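Side-chain contacts in L-arabinose ABC transporter, periplasmic L-arabinose-binding protein (Burkholderia thailandensis, PDB 4KZK), which binds beta-D-galactose and probably L-arabinose in the periplasm, and probably delivers the sugar to an ABC transporter for uptake: residues 191-196 with 234-239; 175-180 with 184-189; 152-157 with 261-266. All blocks are in the same frame, centred on the assembly; numbering follows the deposited sequence.

Contact 1. Residues 191-196 with 234-239; sequences DALKAA and VAFGSN. With GAL (beta-D-galactopyranose), chain B.
In the helix-on-sheet core of one lobe of this periplasmic sugar-binding protein, Leu-193 on helix 180-195 meets Phe-236 and Val-234 on strand 233-236, and the chain beyond that strand leads to the galactose site. One methyl does the touching: Leu-193 CD1 lies 3.5 Å from Phe-236 CE1 and approaches the ring obliquely. That methyl also reaches Val-234 CG2, at 4.2 Å, and so spans two residues whose side chains leave the strand on its helix side. The phenyl ring gets there because CG of Phe-236 sits between the backbone N and the carbonyl carbon (chi1 48°), and the leucine comes to it from the opposite direction. Val-171 of the neighbouring strand 170-175 touches both Leu-193 and Phe-236, while Ile-155 of helix 144-161 packs on Val-234. Past the strand, Asn-239 N-caps helix 240-252 and its ND2 donates to galactose O3 over 3.0 Å, nearly straight at 177°. Asn-239 OD1 is engaged by Thr-242 OG1; with the N-cap bond, this should limit rotation of the amide and leaves ND2 directed at the sugar. Residues 234-239 thus make purely apolar contacts toward the helix, and one nearly straight hydrogen bond to the sugar from the loop that follows the strand.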
ATOM      1  N   ASP A 191      14.455 -10.404  -0.133  1.00 12.82           N
ATOM      2  CA  ASP A 191      15.277 -11.028  -1.170  1.00 13.65           C
ATOM      3  C   ASP A 191      16.351 -10.056  -1.627  1.00 13.56           C
ATOM      4  O   ASP A 191      17.512 -10.430  -1.794  1.00 14.21           O
ATOM      5  CB  ASP A 191      14.415 -11.476  -2.367  1.00 14.20           C
ATOM      6  CG  ASP A 191      13.573 -12.716  -2.080  1.00 14.62           C
ATOM      7  OD1 ASP A 191      13.698 -13.308  -0.983  1.00 14.79           O
ATOM      8  OD2 ASP A 191      12.784 -13.123  -2.966  1.00 14.82           O
ATOM      9  N   ALA A 192      15.980  -8.795  -1.832  1.00 12.66           N
ATOM     10  CA  ALA A 192      16.977  -7.789  -2.214  1.00 12.77           C
ATOM     11  C   ALA A 192      18.039  -7.601  -1.118  1.00 13.09           C
ATOM     12  O   ALA A 192      19.220  -7.423  -1.407  1.00 13.93           O
ATOM     13  CB  ALA A 192      16.301  -6.457  -2.561  1.00 12.23           C
ATOM     14  N   LEU A 193      17.626  -7.649   0.142  1.00 13.10           N
ATOM     15  CA  LEU A 193      18.575  -7.474   1.239  1.00 13.53           C
ATOM     16  C   LEU A 193      19.539  -8.676   1.349  1.00 14.96           C
ATOM     17  O   LEU A 193      20.748  -8.499   1.539  1.00 15.49           O
ATOM     18  CB  LEU A 193      17.846  -7.216   2.564  1.00 12.90           C
ATOM     19  CG  LEU A 193      17.238  -5.817   2.675  1.00 12.24           C
ATOM     20  CD1 LEU A 193      16.208  -5.782   3.775  1.00 11.83           C
ATOM     21  CD2 LEU A 193      18.295  -4.756   2.923  1.00 12.43           C
ATOM     22  N   LYS A 194      19.014  -9.887   1.219  1.00 15.91           N
ATOM     23  CA  LYS A 194      19.885 -11.063   1.235  1.00 17.77           C
ATOM     24  C   LYS A 194      20.882 -11.027   0.079  1.00 18.74           C
ATOM     25  O   LYS A 194      22.037 -11.396   0.257  1.00 20.00           O
ATOM     26  CB  LYS A 194      19.069 -12.335   1.213  1.00 18.77           C
ATOM     27  CG  LYS A 194      18.328 -12.573   2.520  1.00 19.31           C
ATOM     28  CD  LYS A 194      17.793 -14.000   2.614  1.00 20.88           C
ATOM     29  CE  LYS A 194      16.858 -14.355   1.469  1.00 21.96           C
ATOM     30  NZ  LYS A 194      16.182 -15.650   1.695  1.00 23.32           N
ATOM     31  N   ALA A 195      20.441 -10.542  -1.079  1.00 18.71           N
ATOM     32  CA  ALA A 195      21.313 -10.405  -2.274  1.00 19.89           C
ATOM     33  C   ALA A 195      22.427  -9.386  -2.063  1.00 20.20           C
ATOM     34  O   ALA A 195      23.436  -9.400  -2.779  1.00 22.59           O
ATOM     35  CB  ALA A 195      20.474 -10.017  -3.489  1.00 19.62           C
ATOM     36  N   ALA A 196      22.239  -8.511  -1.075  1.00 19.27           N
ATOM     37  CA  ALA A 196      23.183  -7.457  -0.742  1.00 19.03           C
ATOM     38  C   ALA A 196      24.022  -7.810   0.473  1.00 19.20           C
ATOM     39  O   ALA A 196      24.768  -6.975   0.981  1.00 19.62           O
ATOM     40  CB  ALA A 196      22.415  -6.164  -0.477  1.00 18.22           C
ATOM     41  N   VAL A 234      17.331  -2.425  10.076  1.00 11.47           N
ATOM     42  CA  VAL A 234      16.567  -1.933   8.938  1.00 10.89           C
ATOM     43  C   VAL A 234      15.143  -2.447   9.098  1.00 10.55           C
ATOM     44  O   VAL A 234      14.903  -3.454   9.795  1.00 11.20           O
ATOM     45  CB  VAL A 234      17.185  -2.359   7.582  1.00 10.89           C
ATOM     46  CG1 VAL A 234      18.645  -1.919   7.465  1.00 11.39           C
ATOM     47  CG2 VAL A 234      17.090  -3.853   7.374  1.00 11.08           C
ATOM     48  N   ALA A 235      14.192  -1.742   8.491  1.00  9.84           N
ATOM     49  CA  ALA A 235      12.802  -2.120   8.655  1.00  9.87           C
ATOM     50  C   ALA A 235      11.994  -1.733   7.448  1.00  9.58           C
ATOM     51  O   ALA A 235      12.307  -0.765   6.757  1.00  9.73           O
ATOM     52  CB  ALA A 235      12.211  -1.488   9.914  1.00  9.84           C
ATOM     53  N   PHE A 236      10.920  -2.472   7.226  1.00  9.92           N
ATOM     54  CA  PHE A 236      10.024  -2.223   6.118  1.00  9.59           C
ATOM     55  C   PHE A 236       8.768  -3.019   6.349  1.00 10.07           C
ATOM     56  O   PHE A 236       8.761  -4.023   7.061  1.00  9.66           O
ATOM     57  CB  PHE A 236      10.704  -2.653   4.802  1.00  9.75           C
ATOM     58  CG  PHE A 236      11.317  -4.031   4.871  1.00 10.13           C
ATOM     59  CD1 PHE A 236      12.613  -4.199   5.345  1.00 10.90           C
ATOM     60  CD2 PHE A 236      10.588  -5.159   4.523  1.00 10.62           C
ATOM     61  CE1 PHE A 236      13.179  -5.451   5.455  1.00 11.43           C
ATOM     62  CE2 PHE A 236      11.156  -6.409   4.626  1.00 11.20           C
ATOM     63  CZ  PHE A 236      12.449  -6.562   5.091  1.00 11.78           C
ATOM     64  N   GLY A 237       7.717  -2.608   5.681  1.00 10.56           N
ATOM     65  CA  GLY A 237       6.456  -3.318   5.759  1.00 10.85           C
ATOM     66  C   GLY A 237       5.763  -3.405   4.424  1.00 10.85           C
ATOM     67  O   GLY A 237       6.383  -3.653   3.372  1.00 13.57           O
ATOM     68  N   SER A 238       4.465  -3.236   4.449  1.00  9.61           N
ATOM     69  CA  SER A 238       3.675  -3.242   3.237  1.00  9.37           C
ATOM     70  C   SER A 238       3.453  -1.828   2.705  1.00  8.46           C
ATOM     71  O   SER A 238       3.121  -1.659   1.540  1.00  8.30           O
ATOM     72  CB  SER A 238       2.339  -3.930   3.469  1.00 10.03           C
ATOM     73  OG  SER A 238       1.608  -3.305   4.499  1.00 11.11           O
ATOM     74  N   ASN A 239       3.609  -0.825   3.569  1.00  7.70           N
ATOM     75  CA  ASN A 239       3.364   0.562   3.179  1.00  7.56           C
ATOM     76  C   ASN A 239       4.034   1.516   4.150  1.00  7.22           C
ATOM     77  O   ASN A 239       4.667   1.094   5.114  1.00  7.11           O
ATOM     78  CB  ASN A 239       1.851   0.855   3.014  1.00  7.62           C
ATOM     79  CG  ASN A 239       1.073   0.788   4.322  1.00  7.76           C
ATOM     80  OD1 ASN A 239       1.625   0.536   5.384  1.00  7.65           O
ATOM     81  ND2 ASN A 239      -0.231   1.012   4.237  1.00  7.87           N
TER
HETATM   82  C1  GAL B 600      -2.764  -1.264  -0.290  1.00  7.50           C
HETATM   83  C2  GAL B 600      -2.204  -0.515   0.916  1.00  7.29           C
HETATM   84  C3  GAL B 600      -2.041   0.962   0.534  1.00  6.83           C
HETATM   85  C4  GAL B 600      -1.207   1.077  -0.739  1.00  6.84           C
HETATM   86  C5  GAL B 600      -1.867   0.266  -1.840  1.00  7.21           C
HETATM   87  C6  GAL B 600      -1.048   0.288  -3.124  1.00  7.36           C
HETATM   88  O1  GAL B 600      -2.791  -2.638   0.045  1.00  7.68           O
HETATM   89  O2  GAL B 600      -3.113  -0.657   1.984  1.00  7.86           O
HETATM   90  O3  GAL B 600      -1.455   1.716   1.603  1.00  6.75           O
HETATM   91  O4  GAL B 600       0.119   0.668  -0.509  1.00  6.31           O
HETATM   92  O5  GAL B 600      -1.924  -1.090  -1.420  1.00  7.66           O
HETATM   93  O6  GAL B 600      -1.679  -0.478  -4.137  1.00  7.64           O

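Contact 2. Residues 175-180 with 184-189; sequences AYDQLP and ERTTGA. With GAL (beta-D-galactopyranose), chain B.
Asp-177 and Thr-186 are joined by a water that also binds the start of the loop. Tyr-176 donates its backbone N-H to this water, and Gln-178 CG lies over one face of its ring, 3.7 Å above the plane and offset toward the rim. In Asp-177, CG stands anti to the carbonyl carbon (chi1 -74°), bringing OD1 within 4.0 Å of Thr-186 OG1, too far for a direct bond; the water closes the gap, donating to Asp-177 OD1 over 2.6 Å and lying 3.0 Å from Thr-186 OG1. Arg-173 NH2 holds the same two oxygens, by a salt bridge to the aspartate and a hydrogen bond to the threonine. Residues 176-179 form a type I beta turn, part of the beta-alpha connection of a Rossmann-like lobe, where loops at the C-terminal ends of the strands carry the ligand site. Leu-179 is the N-cap, and Pro-180 opens the helix: its O accepts from Glu-184 N at 2.9 Å, while Glu-184 CG passes that oxygen at 3.3 Å. Arg-185 stretches to the sugar, donating from NH1 to galactose O4 (2.9 Å) and from NH2 to O5 (2.9 Å), which lies near the guanidinium plane; Ser-238 O also binds NH1.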
ATOM      1  N   ALA A 175       5.109  -8.014   8.943  1.00 12.85           N
ATOM      2  CA  ALA A 175       4.444  -8.983   8.083  1.00 13.20           C
ATOM      3  C   ALA A 175       2.932  -8.966   8.217  1.00 13.32           C
ATOM      4  O   ALA A 175       2.379  -8.934   9.326  1.00 14.02           O
ATOM      5  CB  ALA A 175       4.954 -10.371   8.396  1.00 13.82           C
ATOM      6  N   TYR A 176       2.266  -9.020   7.075  1.00 12.77           N
ATOM      7  CA  TYR A 176       0.826  -9.217   7.030  1.00 12.98           C
ATOM      8  C   TYR A 176       0.600 -10.184   5.871  1.00 13.84           C
ATOM      9  O   TYR A 176      -0.003  -9.840   4.840  1.00 13.35           O
ATOM     10  CB  TYR A 176       0.091  -7.899   6.856  1.00 12.84           C
ATOM     11  CG  TYR A 176      -1.385  -7.990   7.112  1.00 13.02           C
ATOM     12  CD1 TYR A 176      -1.880  -8.108   8.401  1.00 13.43           C
ATOM     13  CD2 TYR A 176      -2.304  -7.862   6.081  1.00 12.92           C
ATOM     14  CE1 TYR A 176      -3.234  -8.145   8.653  1.00 13.89           C
ATOM     15  CE2 TYR A 176      -3.671  -7.904   6.328  1.00 13.45           C
ATOM     16  CZ  TYR A 176      -4.132  -8.048   7.621  1.00 14.02           C
ATOM     17  OH  TYR A 176      -5.483  -8.094   7.896  1.00 15.48           O
ATOM     18  N   ASP A 177       1.132 -11.386   6.067  1.00 14.88           N
ATOM     19  CA  ASP A 177       1.279 -12.357   4.991  1.00 15.78           C
ATOM     20  C   ASP A 177      -0.033 -12.936   4.472  1.00 16.25           C
ATOM     21  O   ASP A 177      -0.045 -13.566   3.412  1.00 16.79           O
ATOM     22  CB  ASP A 177       2.209 -13.500   5.411  1.00 16.73           C
ATOM     23  CG  ASP A 177       3.679 -13.090   5.444  1.00 16.91           C
ATOM     24  OD1 ASP A 177       4.036 -11.976   5.023  1.00 16.21           O
ATOM     25  OD2 ASP A 177       4.509 -13.903   5.873  1.00 18.94           O
ATOM     26  N   GLN A 178      -1.129 -12.711   5.192  1.00 16.24           N
ATOM     27  CA  GLN A 178      -2.440 -13.170   4.723  1.00 17.07           C
ATOM     28  C   GLN A 178      -2.930 -12.422   3.471  1.00 16.76           C
ATOM     29  O   GLN A 178      -3.839 -12.894   2.778  1.00 17.62           O
ATOM     30  CB  GLN A 178      -3.466 -13.033   5.831  1.00 17.93           C
ATOM     31  CG  GLN A 178      -3.780 -11.586   6.179  1.00 18.71           C
ATOM     32  CD  GLN A 178      -4.519 -11.454   7.483  1.00 20.33           C
ATOM     33  OE1 GLN A 178      -3.935 -11.570   8.579  1.00 21.51           O
ATOM     34  NE2 GLN A 178      -5.802 -11.167   7.386  1.00 22.04           N
ATOM     35  N   LEU A 179      -2.346 -11.263   3.183  1.00 14.90           N
ATOM     36  CA  LEU A 179      -2.701 -10.518   1.978  1.00 14.16           C
ATOM     37  C   LEU A 179      -1.583 -10.637   0.942  1.00 13.14           C
ATOM     38  O   LEU A 179      -0.489 -10.147   1.186  1.00 12.05           O
ATOM     39  CB  LEU A 179      -2.945  -9.063   2.322  1.00 14.13           C
ATOM     40  CG  LEU A 179      -3.318  -8.126   1.168  1.00 14.63           C
ATOM     41  CD1 LEU A 179      -4.694  -8.475   0.600  1.00 15.61           C
ATOM     42  CD2 LEU A 179      -3.251  -6.672   1.595  1.00 14.23           C
ATOM     43  N   PRO A 180      -1.861 -11.269  -0.222  1.00 13.18           N
ATOM     44  CA  PRO A 180      -0.782 -11.503  -1.177  1.00 12.99           C
ATOM     45  C   PRO A 180       0.070 -10.282  -1.521  1.00 12.16           C
ATOM     46  O   PRO A 180       1.289 -10.395  -1.539  1.00 12.03           O
ATOM     47  CB  PRO A 180      -1.513 -12.058  -2.407  1.00 13.98           C
ATOM     48  CG  PRO A 180      -2.681 -12.751  -1.826  1.00 14.58           C
ATOM     49  CD  PRO A 180      -3.106 -11.953  -0.634  1.00 13.83           C
ATOM     50  N   GLU A 184       4.078 -10.149  -0.940  1.00 12.61           N
ATOM     51  CA  GLU A 184       5.020  -9.992  -2.054  1.00 13.32           C
ATOM     52  C   GLU A 184       5.962  -8.796  -1.845  1.00 12.13           C
ATOM     53  O   GLU A 184       7.167  -8.874  -2.164  1.00 11.94           O
ATOM     54  CB  GLU A 184       4.260  -9.856  -3.373  1.00 14.73           C
ATOM     55  CG  GLU A 184       3.553 -11.140  -3.793  1.00 16.85           C
ATOM     56  CD  GLU A 184       2.452 -10.929  -4.826  1.00 18.70           C
ATOM     57  OE1 GLU A 184       2.403  -9.855  -5.468  1.00 20.24           O
ATOM     58  OE2 GLU A 184       1.634 -11.862  -5.015  1.00 22.19           O
ATOM     59  N   ARG A 185       5.433  -7.705  -1.290  1.00 11.05           N
ATOM     60  CA  ARG A 185       6.233  -6.516  -0.997  1.00 10.39           C
ATOM     61  C   ARG A 185       7.340  -6.845  -0.022  1.00 10.52           C
ATOM     62  O   ARG A 185       8.481  -6.432  -0.235  1.00 10.43           O
ATOM     63  CB  ARG A 185       5.368  -5.398  -0.404  1.00  9.63           C
ATOM     64  CG  ARG A 185       4.345  -4.855  -1.366  1.00  9.39           C
ATOM     65  CD  ARG A 185       3.262  -4.059  -0.666  1.00  8.88           C
ATOM     66  NE  ARG A 185       2.060  -3.993  -1.486  1.00  8.76           N
ATOM     67  CZ  ARG A 185       1.165  -2.998  -1.438  1.00  8.54           C
ATOM     68  NH1 ARG A 185       1.355  -1.977  -0.617  1.00  8.25           N
ATOM     69  NH2 ARG A 185       0.075  -3.027  -2.198  1.00  8.92           N
ATOM     70  N   THR A 186       7.027  -7.574   1.056  1.00 10.74           N
ATOM     71  CA  THR A 186       8.047  -7.868   2.059  1.00 11.69           C
ATOM     72  C   THR A 186       9.026  -8.934   1.605  1.00 11.72           C
ATOM     73  O   THR A 186      10.204  -8.860   1.949  1.00 11.65           O
ATOM     74  CB  THR A 186       7.473  -8.185   3.457  1.00 12.74           C
ATOM     75  OG1 THR A 186       6.618  -9.326   3.404  1.00 14.16           O
ATOM     76  CG2 THR A 186       6.728  -6.997   3.978  1.00 12.91           C
ATOM     77  N   THR A 187       8.550  -9.911   0.841  1.00 12.00           N
ATOM     78  CA  THR A 187       9.413 -10.936   0.243  1.00 12.63           C
ATOM     79  C   THR A 187      10.439 -10.304  -0.699  1.00 12.23           C
ATOM     80  O   THR A 187      11.619 -10.624  -0.660  1.00 12.21           O
ATOM     81  CB  THR A 187       8.579 -12.013  -0.484  1.00 13.56           C
ATOM     82  OG1 THR A 187       7.673 -12.616   0.450  1.00 14.12           O
ATOM     83  CG2 THR A 187       9.470 -13.107  -1.041  1.00 14.48           C
ATOM     84  N   GLY A 188      10.002  -9.357  -1.530  1.00 11.29           N
ATOM     85  CA  GLY A 188      10.941  -8.666  -2.410  1.00 11.27           C
ATOM     86  C   GLY A 188      12.003  -7.924  -1.639  1.00 10.99           C
ATOM     87  O   GLY A 188      13.196  -7.970  -1.979  1.00 11.36           O
ATOM     88  N   ALA A 189      11.589  -7.230  -0.578  1.00 10.36           N
ATOM     89  CA  ALA A 189      12.543  -6.484   0.231  1.00 10.22           C
ATOM     90  C   ALA A 189      13.562  -7.419   0.882  1.00 10.74           C
ATOM     91  O   ALA A 189      14.778  -7.171   0.855  1.00 10.91           O
ATOM     92  CB  ALA A 189      11.811  -5.653   1.285  1.00  9.71           C
TER
HETATM   93  C1  GAL B 600      -2.764  -1.264  -0.290  1.00  7.50           C
HETATM   94  C2  GAL B 600      -2.204  -0.515   0.916  1.00  7.29           C
HETATM   95  C3  GAL B 600      -2.041   0.962   0.534  1.00  6.83           C
HETATM   96  C4  GAL B 600      -1.207   1.077  -0.739  1.00  6.84           C
HETATM   97  C5  GAL B 600      -1.867   0.266  -1.840  1.00  7.21           C
HETATM   98  C6  GAL B 600      -1.048   0.288  -3.124  1.00  7.36           C
HETATM   99  O1  GAL B 600      -2.791  -2.638   0.045  1.00  7.68           O
HETATM  100  O2  GAL B 600      -3.113  -0.657   1.984  1.00  7.86           O
HETATM  101  O3  GAL B 600      -1.455   1.716   1.603  1.00  6.75           O
HETATM  102  O4  GAL B 600       0.119   0.668  -0.509  1.00  6.31           O
HETATM  103  O5  GAL B 600      -1.924  -1.090  -1.420  1.00  7.66           O
HETATM  104  O6  GAL B 600      -1.679  -0.478  -4.137  1.00  7.64           O
HETATM  105  O   HOH W   1       3.864  -9.375   4.587  1.00 15.77           O

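Contact 3. Residues 152-157 with 261-266; sequences GDAIAA and IAVGIN. With GAL (beta-D-galactopyranose), chain B.
Ile-155 and Val-263 make the tight part of this interface between helix 144-161 and strand 260-264. Ile-155 CG1 comes to 3.5 Å of Val-263 CG2, the two side chains lying alongside each other and running opposite ways. With CG1 of Val-263 turned opposite the backbone N (chi1 171°), CG2 is left beside that N and meets the helix; the same methyl touches Ala-154 CB, more loosely, at 4.3 Å. Toward the start of the strand the fit relaxes, with Ile-155 CG2 and Ile-261 CG2 4.2 Å apart, and Ile-261 finds further partners in Glu-158 and Ala-159 of the same helix. Ala-156 turns away from the strand and touches Ala-196, while Asp-153 and Ala-157 reach the solvent side. The helix and strand segments run nearly antiparallel, at 156°, with axes 8.3 Å apart. Segment 261-266 then turns a corner at Ile-265 and brings Asn-266 to the sugar. Its amide is used at both ends: OD1 accepts from galactose O4 at 2.6 Å, and ND2 donates to O3 at 3.0 Å. A helix packed antiparallel on a strand of a parallel sheet, with ligand contacts from the strand's C-terminal end, is characteristic of the alpha/beta lobes of periplasmic sugar-binding proteins.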
ATOM      1  N   GLY A 152      14.300  -2.963  -0.685  1.00  9.64           N
ATOM      2  CA  GLY A 152      15.505  -3.578  -0.174  1.00 10.27           C
ATOM      3  C   GLY A 152      16.763  -2.979  -0.763  1.00 10.76           C
ATOM      4  O   GLY A 152      17.743  -2.754  -0.042  1.00 10.73           O
ATOM      5  N   ASP A 153      16.729  -2.647  -2.053  1.00 11.41           N
ATOM      6  CA  ASP A 153      17.891  -2.029  -2.685  1.00 12.35           C
ATOM      7  C   ASP A 153      18.192  -0.665  -2.081  1.00 11.92           C
ATOM      8  O   ASP A 153      19.363  -0.324  -1.841  1.00 12.13           O
ATOM      9  CB  ASP A 153      17.672  -1.859  -4.185  1.00 13.60           C
ATOM     10  CG  ASP A 153      17.746  -3.148  -4.960  1.00 15.09           C
ATOM     11  OD1 ASP A 153      18.153  -4.226  -4.449  1.00 15.74           O
ATOM     12  OD2 ASP A 153      17.399  -3.049  -6.163  1.00 18.16           O
ATOM     13  N   ALA A 154      17.134   0.115  -1.849  1.00 11.05           N
ATOM     14  CA  ALA A 154      17.257   1.462  -1.239  1.00 10.79           C
ATOM     15  C   ALA A 154      17.895   1.337   0.138  1.00 10.55           C
ATOM     16  O   ALA A 154      18.802   2.077   0.485  1.00 10.90           O
ATOM     17  CB  ALA A 154      15.902   2.134  -1.116  1.00 10.44           C
ATOM     18  N   ILE A 155      17.413   0.388   0.927  1.00 10.09           N
ATOM     19  CA  ILE A 155      17.920   0.183   2.259  1.00 10.24           C
ATOM     20  C   ILE A 155      19.397  -0.226   2.200  1.00 10.76           C
ATOM     21  O   ILE A 155      20.237   0.354   2.898  1.00 11.25           O
ATOM     22  CB  ILE A 155      17.094  -0.901   3.002  1.00  9.96           C
ATOM     23  CG1 ILE A 155      15.683  -0.375   3.315  1.00  9.54           C
ATOM     24  CG2 ILE A 155      17.798  -1.309   4.286  1.00 10.30           C
ATOM     25  CD1 ILE A 155      14.737  -1.403   3.909  1.00  9.51           C
ATOM     26  N   ALA A 156      19.721  -1.204   1.349  1.00 10.91           N
ATOM     27  CA  ALA A 156      21.105  -1.708   1.206  1.00 11.73           C
ATOM     28  C   ALA A 156      22.066  -0.587   0.824  1.00 12.33           C
ATOM     29  O   ALA A 156      23.196  -0.496   1.351  1.00 12.78           O
ATOM     30  CB  ALA A 156      21.165  -2.811   0.172  1.00 12.09           C
ATOM     31  N   ALA A 157      21.633   0.264  -0.098  1.00 12.29           N
ATOM     32  CA  ALA A 157      22.480   1.375  -0.562  1.00 12.90           C
ATOM     33  C   ALA A 157      22.794   2.382   0.547  1.00 13.04           C
ATOM     34  O   ALA A 157      23.911   2.889   0.663  1.00 13.94           O
ATOM     35  CB  ALA A 157      21.862   2.072  -1.759  1.00 12.97           C
ATOM     36  N   ILE A 261      17.451   2.217   9.442  1.00 11.05           N
ATOM     37  CA  ILE A 261      17.111   2.617   8.063  1.00 10.34           C
ATOM     38  C   ILE A 261      15.814   1.921   7.673  1.00  9.69           C
ATOM     39  O   ILE A 261      15.790   0.705   7.493  1.00  9.46           O
ATOM     40  CB  ILE A 261      18.225   2.262   7.061  1.00 10.66           C
ATOM     41  CG1 ILE A 261      19.525   2.951   7.465  1.00 11.16           C
ATOM     42  CG2 ILE A 261      17.816   2.649   5.652  1.00 10.53           C
ATOM     43  CD1 ILE A 261      20.721   2.424   6.714  1.00 11.60           C
ATOM     44  N   ALA A 262      14.749   2.696   7.547  1.00  9.09           N
ATOM     45  CA  ALA A 262      13.440   2.173   7.213  1.00  8.44           C
ATOM     46  C   ALA A 262      12.957   2.801   5.927  1.00  8.14           C
ATOM     47  O   ALA A 262      13.087   4.003   5.749  1.00  8.35           O
ATOM     48  CB  ALA A 262      12.463   2.467   8.347  1.00  8.47           C
ATOM     49  N   VAL A 263      12.392   1.980   5.042  1.00  7.81           N
ATOM     50  CA  VAL A 263      11.886   2.476   3.754  1.00  7.72           C
ATOM     51  C   VAL A 263      10.489   1.922   3.551  1.00  7.54           C
ATOM     52  O   VAL A 263      10.267   0.710   3.671  1.00  7.61           O
ATOM     53  CB  VAL A 263      12.823   2.076   2.583  1.00  7.98           C
ATOM     54  CG1 VAL A 263      12.202   2.392   1.224  1.00  7.94           C
ATOM     55  CG2 VAL A 263      14.165   2.751   2.735  1.00  8.38           C
ATOM     56  N   GLY A 264       9.553   2.813   3.272  1.00  7.26           N
ATOM     57  CA  GLY A 264       8.171   2.453   3.047  1.00  7.04           C
ATOM     58  C   GLY A 264       7.783   2.314   1.599  1.00  6.96           C
ATOM     59  O   GLY A 264       8.643   2.298   0.712  1.00  7.06           O
ATOM     60  N   ILE A 265       6.475   2.172   1.395  1.00  6.93           N
ATOM     61  CA  ILE A 265       5.833   2.149   0.079  1.00  6.91           C
ATOM     62  C   ILE A 265       4.611   3.068   0.134  1.00  6.82           C
ATOM     63  O   ILE A 265       3.831   2.984   1.092  1.00  6.45           O
ATOM     64  CB  ILE A 265       5.401   0.734  -0.333  1.00  7.03           C
ATOM     65  CG1 ILE A 265       6.623  -0.175  -0.449  1.00  7.30           C
ATOM     66  CG2 ILE A 265       4.597   0.773  -1.617  1.00  7.23           C
ATOM     67  CD1 ILE A 265       6.256  -1.645  -0.515  1.00  7.54           C
ATOM     68  N   ASN A 266       4.526   3.952  -0.868  1.00  7.04           N
ATOM     69  CA  ASN A 266       3.403   4.836  -1.249  1.00  7.14           C
ATOM     70  C   ASN A 266       3.924   6.207  -1.623  1.00  7.53           C
ATOM     71  O   ASN A 266       3.611   6.718  -2.665  1.00  7.81           O
ATOM     72  CB  ASN A 266       2.332   5.004  -0.188  1.00  6.97           C
ATOM     73  CG  ASN A 266       1.463   3.792  -0.024  1.00  6.78           C
ATOM     74  OD1 ASN A 266       1.481   2.884  -0.853  1.00  6.78           O
ATOM     75  ND2 ASN A 266       0.658   3.787   1.041  1.00  6.47           N
TER
HETATM   76  C1  GAL B 600      -2.764  -1.264  -0.290  1.00  7.50           C
HETATM   77  C2  GAL B 600      -2.204  -0.515   0.916  1.00  7.29           C
HETATM   78  C3  GAL B 600      -2.041   0.962   0.534  1.00  6.83           C
HETATM   79  C4  GAL B 600      -1.207   1.077  -0.739  1.00  6.84           C
HETATM   80  C5  GAL B 600      -1.867   0.266  -1.840  1.00  7.21           C
HETATM   81  C6  GAL B 600      -1.048   0.288  -3.124  1.00  7.36           C
HETATM   82  O1  GAL B 600      -2.791  -2.638   0.045  1.00  7.68           O
HETATM   83  O2  GAL B 600      -3.113  -0.657   1.984  1.00  7.86           O
HETATM   84  O3  GAL B 600      -1.455   1.716   1.603  1.00  6.75           O
HETATM   85  O4  GAL B 600       0.119   0.668  -0.509  1.00  6.31           O
HETATM   86  O5  GAL B 600      -1.924  -1.090  -1.420  1.00  7.66           O
HETATM   87  O6  GAL B 600      -1.679  -0.478  -4.137  1.00  7.64           O

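How the contacts relate
Following the chain from the N terminus, helix 144-161 comes first and opens contact 3, whose loop of more than a hundred residues closes only at strand 260-264. Contacts 2 and 1 fall within that loop, one after the other and without crossing: contact 2 is a short-range closure between the loop after strand 170-175 and helix 180-195, and contact 1 then links the end of that helix to strand 233-236. Strands 233-236 and 260-264 are neighbours in the sheet, where Ala-235 bonds through its backbone to Ile-261 and Val-263. Between contacts 1 and 2, Phe-236 packs against Ala-189. All three contacts carry a residue to the same galactose.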